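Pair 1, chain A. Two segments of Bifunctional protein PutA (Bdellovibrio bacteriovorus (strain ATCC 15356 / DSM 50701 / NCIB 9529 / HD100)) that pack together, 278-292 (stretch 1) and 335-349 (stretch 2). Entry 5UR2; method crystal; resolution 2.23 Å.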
# COMPACT_ATOMS: atom_id res chain seq x y z
N ASP A 278 -7.33 -14.95 40.36
CA ASP A 278 -7.95 -14.45 41.58
C ASP A 278 -8.56 -15.54 42.43
O ASP A 278 -9.23 -15.25 43.43
CB ASP A 278 -8.97 -13.34 41.24
CG ASP A 278 -10.14 -13.83 40.41
OD1 ASP A 278 -10.31 -15.06 40.23
OD2 ASP A 278 -10.91 -12.96 39.91
N SER A 279 -8.29 -16.80 42.11
CA SER A 279 -8.96 -17.89 42.80
C SER A 279 -8.48 -18.06 44.24
O SER A 279 -9.28 -18.43 45.12
CB SER A 279 -8.77 -19.18 41.98
OG SER A 279 -7.39 -19.43 41.71
N PHE A 280 -7.20 -17.81 44.54
CA PHE A 280 -6.80 -17.93 45.94
C PHE A 280 -7.47 -16.85 46.79
O PHE A 280 -7.87 -17.12 47.92
CB PHE A 280 -5.27 -17.88 46.08
CG PHE A 280 -4.78 -18.04 47.50
CD1 PHE A 280 -5.09 -19.19 48.24
CD2 PHE A 280 -3.96 -17.08 48.09
CE1 PHE A 280 -4.64 -19.35 49.56
CE2 PHE A 280 -3.49 -17.24 49.39
CZ PHE A 280 -3.83 -18.38 50.14
N GLU A 281 -7.62 -15.64 46.26
CA GLU A 281 -8.35 -14.62 47.01
C GLU A 281 -9.81 -15.03 47.22
O GLU A 281 -10.36 -14.80 48.31
CB GLU A 281 -8.26 -13.27 46.32
CG GLU A 281 -6.91 -12.58 46.53
CD GLU A 281 -6.64 -11.47 45.51
OE1 GLU A 281 -6.34 -11.77 44.33
OE2 GLU A 281 -6.74 -10.29 45.91
N ASP A 282 -10.44 -15.64 46.21
CA ASP A 282 -11.81 -16.13 46.38
C ASP A 282 -11.89 -17.25 47.41
O ASP A 282 -12.87 -17.34 48.15
CB ASP A 282 -12.40 -16.62 45.05
CG ASP A 282 -12.71 -15.49 44.08
OD1 ASP A 282 -12.91 -14.33 44.51
OD2 ASP A 282 -12.75 -15.77 42.86
N VAL A 283 -10.89 -18.14 47.44
CA VAL A 283 -10.88 -19.20 48.45
C VAL A 283 -10.83 -18.61 49.85
O VAL A 283 -11.57 -19.02 50.75
CB VAL A 283 -9.68 -20.15 48.21
CG1 VAL A 283 -9.43 -21.04 49.43
CG2 VAL A 283 -9.89 -20.99 46.94
N LYS A 284 -9.98 -17.61 50.06
CA LYS A 284 -9.91 -16.98 51.37
C LYS A 284 -11.21 -16.27 51.69
O LYS A 284 -11.69 -16.31 52.83
CB LYS A 284 -8.72 -16.01 51.40
CG LYS A 284 -7.37 -16.74 51.36
CD LYS A 284 -6.22 -15.85 50.94
CE LYS A 284 -5.65 -15.10 52.15
NZ LYS A 284 -6.08 -13.69 52.27
N SER A 285 -11.81 -15.64 50.68
CA SER A 285 -13.03 -14.88 50.90
C SER A 285 -14.21 -15.81 51.21
O SER A 285 -15.00 -15.54 52.11
CB SER A 285 -13.29 -14.01 49.67
OG SER A 285 -14.49 -13.30 49.80
N LEU A 286 -14.30 -16.94 50.51
CA LEU A 286 -15.34 -17.93 50.81
C LEU A 286 -15.15 -18.56 52.19
O LEU A 286 -16.14 -18.95 52.83
CB LEU A 286 -15.36 -19.02 49.74
CG LEU A 286 -16.00 -18.64 48.39
CD1 LEU A 286 -15.63 -19.67 47.32
CD2 LEU A 286 -17.50 -18.57 48.55
N THR A 287 -13.91 -18.70 52.67
CA THR A 287 -13.69 -19.26 54.00
C THR A 287 -14.20 -18.30 55.09
O THR A 287 -14.90 -18.72 56.02
CB THR A 287 -12.21 -19.59 54.23
OG1 THR A 287 -11.77 -20.54 53.25
CG2 THR A 287 -11.98 -20.19 55.61
N GLU A 288 -13.88 -17.01 54.97
CA GLU A 288 -14.43 -16.03 55.91
C GLU A 288 -15.94 -16.07 55.90
O GLU A 288 -16.58 -16.06 56.96
CB GLU A 288 -13.95 -14.61 55.55
CG GLU A 288 -12.46 -14.42 55.62
CD GLU A 288 -11.90 -14.77 57.00
OE1 GLU A 288 -12.09 -13.96 57.93
OE2 GLU A 288 -11.29 -15.86 57.14
N PHE A 289 -16.53 -16.16 54.71
CA PHE A 289 -17.98 -16.22 54.61
C PHE A 289 -18.54 -17.48 55.27
O PHE A 289 -19.54 -17.41 55.99
CB PHE A 289 -18.39 -16.15 53.13
CG PHE A 289 -19.80 -16.52 52.90
CD1 PHE A 289 -20.81 -15.64 53.22
CD2 PHE A 289 -20.12 -17.76 52.39
CE1 PHE A 289 -22.12 -15.99 53.02
CE2 PHE A 289 -21.42 -18.11 52.18
CZ PHE A 289 -22.42 -17.23 52.50
N ALA A 290 -17.88 -18.63 55.08
CA ALA A 290 -18.34 -19.87 55.71
C ALA A 290 -18.37 -19.72 57.23
O ALA A 290 -19.29 -20.22 57.90
CB ALA A 290 -17.45 -21.05 55.31
N GLN A 291 -17.38 -19.03 57.78
CA GLN A 291 -17.37 -18.81 59.22
C GLN A 291 -18.53 -17.90 59.63
O GLN A 291 -19.30 -18.23 60.53
CB GLN A 291 -16.03 -18.21 59.64
CG GLN A 291 -15.80 -18.24 61.13
CD GLN A 291 -14.71 -17.29 61.55
OE1 GLN A 291 -14.28 -16.44 60.78
NE2 GLN A 291 -14.25 -17.44 62.79
N LYS A 292 -18.69 -16.78 58.93
CA LYS A 292 -19.79 -15.87 59.24
C LYS A 292 -21.14 -16.57 59.06
O LYS A 292 -22.06 -16.37 59.86
CB LYS A 292 -19.69 -14.63 58.33
CG LYS A 292 -20.93 -13.75 58.30
CD LYS A 292 -20.79 -12.66 57.23
N GLU A 335 -2.48 -26.44 44.56
CA GLU A 335 -1.98 -26.99 45.81
C GLU A 335 -2.04 -25.94 46.93
O GLU A 335 -2.40 -26.27 48.06
CB GLU A 335 -0.56 -27.55 45.61
CG GLU A 335 -0.57 -28.79 44.72
CD GLU A 335 0.78 -29.49 44.54
OE1 GLU A 335 1.72 -29.26 45.33
OE2 GLU A 335 0.89 -30.28 43.59
N LEU A 336 -1.75 -24.68 46.61
CA LEU A 336 -1.86 -23.62 47.61
C LEU A 336 -3.31 -23.48 48.10
O LEU A 336 -3.56 -23.38 49.30
CB LEU A 336 -1.35 -22.30 47.00
CG LEU A 336 -1.49 -21.03 47.85
CD1 LEU A 336 -0.42 -21.04 48.97
CD2 LEU A 336 -1.39 -19.76 47.02
N CYS A 337 -4.27 -23.46 47.16
CA CYS A 337 -5.68 -23.41 47.55
C CYS A 337 -6.08 -24.63 48.36
O CYS A 337 -6.80 -24.51 49.37
CB CYS A 337 -6.56 -23.29 46.30
SG CYS A 337 -6.44 -21.68 45.49
N ALA A 338 -5.65 -25.82 47.94
CA ALA A 338 -6.01 -27.04 48.64
C ALA A 338 -5.51 -27.01 50.09
O ALA A 338 -6.26 -27.34 51.01
CB ALA A 338 -5.47 -28.26 47.88
N LYS A 339 -4.26 -26.60 50.30
CA LYS A 339 -3.73 -26.53 51.66
C LYS A 339 -4.57 -25.59 52.52
O LYS A 339 -4.89 -25.91 53.67
CB LYS A 339 -2.26 -26.10 51.63
N TYR A 340 -4.96 -24.43 51.96
CA TYR A 340 -5.73 -23.46 52.73
C TYR A 340 -7.08 -24.02 53.16
O TYR A 340 -7.47 -23.92 54.33
CB TYR A 340 -5.91 -22.16 51.93
CG TYR A 340 -6.44 -21.01 52.77
CD1 TYR A 340 -5.57 -20.20 53.49
CD2 TYR A 340 -7.79 -20.75 52.85
CE1 TYR A 340 -6.04 -19.16 54.27
CE2 TYR A 340 -8.28 -19.71 53.62
CZ TYR A 340 -7.40 -18.92 54.34
OH TYR A 340 -7.89 -17.88 55.10
N LEU A 341 -7.82 -24.62 52.22
CA LEU A 341 -9.12 -25.20 52.56
C LEU A 341 -8.97 -26.31 53.60
O LEU A 341 -9.76 -26.40 54.54
CB LEU A 341 -9.79 -25.73 51.29
CG LEU A 341 -10.18 -24.69 50.24
CD1 LEU A 341 -10.36 -25.32 48.86
CD2 LEU A 341 -11.46 -23.96 50.64
N LEU A 342 -7.95 -27.17 53.44
CA LEU A 342 -7.71 -28.21 54.43
C LEU A 342 -7.40 -27.61 55.80
O LEU A 342 -7.92 -28.07 56.82
CB LEU A 342 -6.55 -29.11 53.98
CG LEU A 342 -6.89 -30.02 52.82
CD1 LEU A 342 -5.62 -30.72 52.32
CD2 LEU A 342 -7.98 -31.03 53.27
N GLU A 343 -6.59 -26.55 55.82
CA GLU A 343 -6.27 -25.87 57.07
C GLU A 343 -7.52 -25.38 57.78
O GLU A 343 -7.54 -25.30 59.01
CB GLU A 343 -5.35 -24.69 56.78
CG GLU A 343 -4.82 -24.05 58.01
CD GLU A 343 -3.80 -24.92 58.68
OE1 GLU A 343 -2.83 -25.35 57.99
OE2 GLU A 343 -3.97 -25.19 59.89
N ASN A 344 -8.59 -25.13 57.03
CA ASN A 344 -9.83 -24.57 57.55
C ASN A 344 -11.00 -25.54 57.39
O ASN A 344 -12.15 -25.12 57.30
CB ASN A 344 -10.17 -23.25 56.85
CG ASN A 344 -9.25 -22.12 57.25
OD1 ASN A 344 -9.46 -21.51 58.29
ND2 ASN A 344 -8.27 -21.78 56.40
N ILE A 345 -10.71 -26.84 57.39
CA ILE A 345 -11.74 -27.82 57.10
C ILE A 345 -12.87 -27.77 58.13
O ILE A 345 -13.99 -28.21 57.84
CB ILE A 345 -11.12 -29.23 56.99
CG1 ILE A 345 -12.13 -30.21 56.39
CG2 ILE A 345 -10.57 -29.71 58.34
CD1 ILE A 345 -11.52 -31.51 55.95
N LYS A 346 -12.62 -27.18 59.31
CA LYS A 346 -13.70 -27.01 60.29
C LYS A 346 -14.83 -26.14 59.75
O LYS A 346 -15.99 -26.35 60.12
CB LYS A 346 -13.15 -26.38 61.58
N PHE A 347 -14.53 -25.19 58.88
CA PHE A 347 -15.53 -24.24 58.41
C PHE A 347 -16.02 -24.52 57.00
O PHE A 347 -17.14 -24.12 56.66
CB PHE A 347 -14.97 -22.81 58.42
CG PHE A 347 -14.46 -22.36 59.75
CD1 PHE A 347 -15.35 -22.11 60.79
CD2 PHE A 347 -13.11 -22.17 59.97
CE1 PHE A 347 -14.89 -21.67 62.03
CE2 PHE A 347 -12.64 -21.73 61.21
CZ PHE A 347 -13.53 -21.49 62.23
N ILE A 348 -15.19 -25.14 56.16
CA ILE A 348 -15.47 -25.26 54.74
C ILE A 348 -14.87 -26.58 54.27
O ILE A 348 -13.79 -26.98 54.72
CB ILE A 348 -14.90 -24.03 54.00
CG1 ILE A 348 -15.41 -23.92 52.56
CG2 ILE A 348 -13.36 -23.95 54.13
CD1 ILE A 348 -15.06 -22.57 51.91
N ARG A 349 -15.58 -27.28 53.38
CA ARG A 349 -15.20 -28.65 53.04
C ARG A 349 -14.68 -28.71 51.61
O ARG A 349 -15.42 -28.36 50.67
CB ARG A 349 -16.38 -29.61 53.23
CG ARG A 349 -16.84 -29.74 54.68
CD ARG A 349 -15.80 -30.45 55.59
NE ARG A 349 -15.56 -31.84 55.18
CZ ARG A 349 -16.32 -32.87 55.53
NH1 ARG A 349 -17.38 -32.69 56.30
NH2 ARG A 349 -16.02 -34.10 55.09
O HOH W 1 -18.77 -22.93 58.79

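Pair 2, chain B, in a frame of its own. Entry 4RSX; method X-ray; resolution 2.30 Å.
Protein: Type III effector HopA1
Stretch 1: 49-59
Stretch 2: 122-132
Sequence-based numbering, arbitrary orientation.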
# COMPACT_ATOMS: atom_id res chain seq x y z
N GLU B 49 3.15 0.76 22.13
CA GLU B 49 2.05 0.49 23.04
C GLU B 49 0.91 1.50 22.88
O GLU B 49 -0.26 1.13 22.91
CB GLU B 49 2.56 0.44 24.49
CG GLU B 49 3.50 -0.75 24.76
CD GLU B 49 2.77 -2.09 24.80
OE1 GLU B 49 1.52 -2.09 24.89
OE2 GLU B 49 3.43 -3.15 24.74
N GLU B 50 1.26 2.77 22.70
CA GLU B 50 0.26 3.82 22.44
C GLU B 50 -0.50 3.49 21.14
O GLU B 50 -1.71 3.71 21.03
CB GLU B 50 0.96 5.19 22.34
CG GLU B 50 0.01 6.37 22.05
CD GLU B 50 0.76 7.65 21.61
OE1 GLU B 50 2.00 7.60 21.44
OE2 GLU B 50 0.10 8.70 21.42
N PHE B 51 0.23 2.94 20.17
CA PHE B 51 -0.37 2.56 18.90
C PHE B 51 -1.44 1.48 19.11
O PHE B 51 -2.59 1.64 18.67
CB PHE B 51 0.71 2.07 17.93
CG PHE B 51 0.20 1.81 16.55
CD1 PHE B 51 0.19 2.82 15.60
CD2 PHE B 51 -0.29 0.56 16.20
CE1 PHE B 51 -0.30 2.59 14.32
CE2 PHE B 51 -0.78 0.31 14.92
CZ PHE B 51 -0.79 1.33 13.98
N LEU B 52 -1.08 0.39 19.78
CA LEU B 52 -2.04 -0.67 20.06
C LEU B 52 -3.23 -0.16 20.86
O LEU B 52 -4.38 -0.51 20.58
CB LEU B 52 -1.37 -1.84 20.79
CG LEU B 52 -0.28 -2.50 19.98
CD1 LEU B 52 0.26 -3.70 20.70
CD2 LEU B 52 -0.81 -2.89 18.61
N HIS B 53 -2.97 0.69 21.85
CA HIS B 53 -4.08 1.22 22.65
C HIS B 53 -5.02 2.10 21.84
O HIS B 53 -6.21 2.19 22.14
CB HIS B 53 -3.57 1.92 23.92
CG HIS B 53 -3.32 0.97 25.05
ND1 HIS B 53 -4.31 0.59 25.94
CD2 HIS B 53 -2.21 0.28 25.41
CE1 HIS B 53 -3.81 -0.27 26.81
NE2 HIS B 53 -2.54 -0.48 26.51
N THR B 54 -4.49 2.73 20.80
CA THR B 54 -5.31 3.60 19.96
C THR B 54 -6.20 2.76 19.06
O THR B 54 -7.36 3.09 18.85
CB THR B 54 -4.43 4.50 19.09
OG1 THR B 54 -3.64 5.33 19.95
CG2 THR B 54 -5.28 5.37 18.17
N LEU B 55 -5.63 1.68 18.52
CA LEU B 55 -6.40 0.72 17.73
C LEU B 55 -7.63 0.28 18.53
O LEU B 55 -8.76 0.36 18.03
CB LEU B 55 -5.54 -0.50 17.37
CG LEU B 55 -4.42 -0.35 16.33
CD1 LEU B 55 -3.80 -1.71 15.98
CD2 LEU B 55 -4.92 0.34 15.07
N LYS B 56 -7.42 -0.14 19.78
CA LYS B 56 -8.53 -0.59 20.63
C LYS B 56 -9.51 0.54 20.92
O LYS B 56 -10.72 0.31 20.97
CB LYS B 56 -8.00 -1.19 21.94
CG LYS B 56 -7.23 -2.49 21.75
CD LYS B 56 -6.77 -3.06 23.09
CE LYS B 56 -5.64 -2.25 23.71
NZ LYS B 56 -5.09 -2.88 24.95
N ALA B 57 -8.99 1.75 21.11
CA ALA B 57 -9.84 2.92 21.33
C ALA B 57 -10.65 3.30 20.08
O ALA B 57 -11.75 3.86 20.19
CB ALA B 57 -9.00 4.10 21.78
N LEU B 58 -10.09 3.03 18.90
CA LEU B 58 -10.75 3.39 17.65
C LEU B 58 -11.84 2.37 17.29
O LEU B 58 -12.91 2.72 16.77
CB LEU B 58 -9.72 3.48 16.52
CG LEU B 58 -8.90 4.76 16.52
CD1 LEU B 58 -7.74 4.67 15.56
CD2 LEU B 58 -9.81 5.92 16.17
N ASN B 59 -11.53 1.11 17.58
CA ASN B 59 -12.41 -0.01 17.31
C ASN B 59 -13.80 0.13 17.94
O ASN B 59 -13.93 0.23 19.16
CB ASN B 59 -11.75 -1.28 17.84
CG ASN B 59 -12.52 -2.53 17.50
OD1 ASN B 59 -13.04 -2.68 16.39
ND2 ASN B 59 -12.61 -3.44 18.46
N TYR B 122 4.77 9.22 13.98
CA TYR B 122 3.46 9.77 13.65
C TYR B 122 2.45 8.72 13.21
O TYR B 122 1.35 9.07 12.80
CB TYR B 122 3.59 10.87 12.60
CG TYR B 122 4.13 12.13 13.19
CD1 TYR B 122 3.30 13.02 13.88
CD2 TYR B 122 5.48 12.43 13.12
CE1 TYR B 122 3.80 14.17 14.45
CE2 TYR B 122 5.99 13.59 13.68
CZ TYR B 122 5.14 14.45 14.34
OH TYR B 122 5.65 15.60 14.91
N ALA B 123 2.81 7.44 13.30
CA ALA B 123 1.90 6.38 12.84
C ALA B 123 0.53 6.42 13.51
O ALA B 123 -0.50 6.30 12.84
CB ALA B 123 2.54 5.01 13.01
N THR B 124 0.52 6.62 14.82
CA THR B 124 -0.72 6.65 15.58
C THR B 124 -1.62 7.78 15.10
O THR B 124 -2.82 7.58 14.85
CB THR B 124 -0.43 6.79 17.09
OG1 THR B 124 0.23 5.60 17.55
CG2 THR B 124 -1.70 6.95 17.88
N GLN B 125 -1.05 8.97 14.96
CA GLN B 125 -1.79 10.11 14.42
C GLN B 125 -2.35 9.80 13.03
O GLN B 125 -3.51 10.12 12.74
CB GLN B 125 -0.89 11.35 14.34
CG GLN B 125 -0.72 12.10 15.64
CD GLN B 125 -0.28 13.55 15.43
OE1 GLN B 125 0.71 14.00 16.00
NE2 GLN B 125 -1.03 14.28 14.61
N LEU B 126 -1.53 9.21 12.16
CA LEU B 126 -2.00 8.87 10.82
C LEU B 126 -3.17 7.90 10.90
O LEU B 126 -4.17 8.06 10.19
CB LEU B 126 -0.88 8.26 9.98
CG LEU B 126 -1.28 7.72 8.60
CD1 LEU B 126 -1.90 8.83 7.78
CD2 LEU B 126 -0.07 7.15 7.88
N THR B 127 -3.06 6.92 11.80
CA THR B 127 -4.08 5.88 11.90
C THR B 127 -5.43 6.50 12.29
O THR B 127 -6.47 6.14 11.74
CB THR B 127 -3.67 4.77 12.88
OG1 THR B 127 -2.51 4.10 12.36
CG2 THR B 127 -4.78 3.74 13.05
N ARG B 128 -5.38 7.44 13.22
CA ARG B 128 -6.56 8.19 13.63
C ARG B 128 -7.17 8.94 12.45
O ARG B 128 -8.39 8.91 12.26
CB ARG B 128 -6.18 9.21 14.71
CG ARG B 128 -5.75 8.60 16.04
CD ARG B 128 -5.76 9.66 17.16
NE ARG B 128 -5.06 9.19 18.35
CZ ARG B 128 -5.66 8.78 19.46
NH1 ARG B 128 -6.99 8.78 19.54
NH2 ARG B 128 -4.93 8.36 20.50
N ALA B 129 -6.33 9.63 11.69
CA ALA B 129 -6.80 10.35 10.52
C ALA B 129 -7.41 9.40 9.48
O ALA B 129 -8.40 9.73 8.83
CB ALA B 129 -5.68 11.17 9.91
N MET B 130 -6.80 8.22 9.32
CA MET B 130 -7.32 7.24 8.37
C MET B 130 -8.71 6.76 8.79
O MET B 130 -9.62 6.67 7.95
CB MET B 130 -6.37 6.04 8.23
CG MET B 130 -5.10 6.39 7.45
SD MET B 130 -3.86 5.07 7.54
CE MET B 130 -4.70 3.83 6.55
N ALA B 131 -8.88 6.48 10.08
CA ALA B 131 -10.18 6.05 10.59
C ALA B 131 -11.27 7.12 10.37
O ALA B 131 -12.39 6.82 9.95
CB ALA B 131 -10.08 5.68 12.07
N THR B 132 -10.93 8.37 10.66
CA THR B 132 -11.88 9.46 10.45
C THR B 132 -12.26 9.53 8.96
O THR B 132 -13.45 9.58 8.61
CB THR B 132 -11.29 10.80 10.91
OG1 THR B 132 -10.90 10.70 12.28
CG2 THR B 132 -12.31 11.94 10.75
O HOH W 2 2.43 5.94 19.00

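The sharpest difference lies at one matched position: A:Tyr340 in pair 1 is B:Thr127 in pair 2, their CA atoms 0.1 Å apart after superposition. In pair 1 the tyrosine (chi1 t) is a knob among A:Phe280, A:Val283, A:Lys284 and A:Thr287; in pair 2 B:Thr127 (chi1 m) turns its OG1 back to B:Ala123 O (3.0 Å), a hydrogen bond within its own helix. The frame around this exchange is the same. Two nearly parallel helices run side by side, their axes approaching to 9.9 Å at 8° in pair 1 and to 9.6 Å at 14° in pair 2, and 14 central residues superpose with an RMSD of 0.3 Å. Neither pair has a direct hydrogen bond between its stretches.

The constant element is a phenylalanine, A:Phe280 = B:Phe51, chi1 t in both, with side-chain centres 0.3 Å apart. A:Leu336 CD2 lies over one face of the A:Phe280 ring, 3.8 Å from A:Phe280 CG, while the ring's edge points toward the face of A:Tyr340, with planes at 88°. B:Ala123, matching A:Leu336, reaches B:Phe51 less fully, its CB 4.0 Å from B:Phe51 CE1, and B:Thr127 OG1 comes within 3.3 Å of B:Phe51 CE1. The next matched pair, A:Cys337 = B:Thr124, meets the ring edge in both: A:Cys337 SG is 3.9 Å from A:Phe280 CD1, and B:Thr124 OG1 is 3.4 Å from B:Phe51 CD1. B:Thr124 OG1 also donates to the oxygen of water 2 (2.7 Å), which in turn donates to B:Glu50 OE1 (3.0 Å), linking the helices through solvent.

One turn on, A:Val283 = B:Thr54. A:Val283 packs CG1 against A:Leu341 CD2 (3.8 Å). B:Thr54 bonds its OG1 to B:Glu50 O (2.7 Å) and places CG2 over one face of the guanidinium of B:Arg128, which matches A:Leu341; B:Thr54 OG1 and B:Arg128 NH2 are 3.3 Å apart, but the angle is too poor for a hydrogen bond. Aliphatic packing is thus replaced by a methyl on a flat cation. At A:Lys284 = B:Leu55, A:Lys284 CG covers a face of the tyrosine ring, 3.7 Å from A:Tyr340 CZ, whereas B:Leu55 CD2 meets the smaller B:Thr127 at CG2 (4.0 Å). At A:Thr287 = B:Leu58 the sizes reverse: A:Thr287 OG1 lies 3.6 Å from A:Tyr340 CE2, near the ring plane, while the longer B:Leu58 places CD1 4.0 Å from B:Thr127 CG2 and CD2 4.1 Å from B:Ala131 CB.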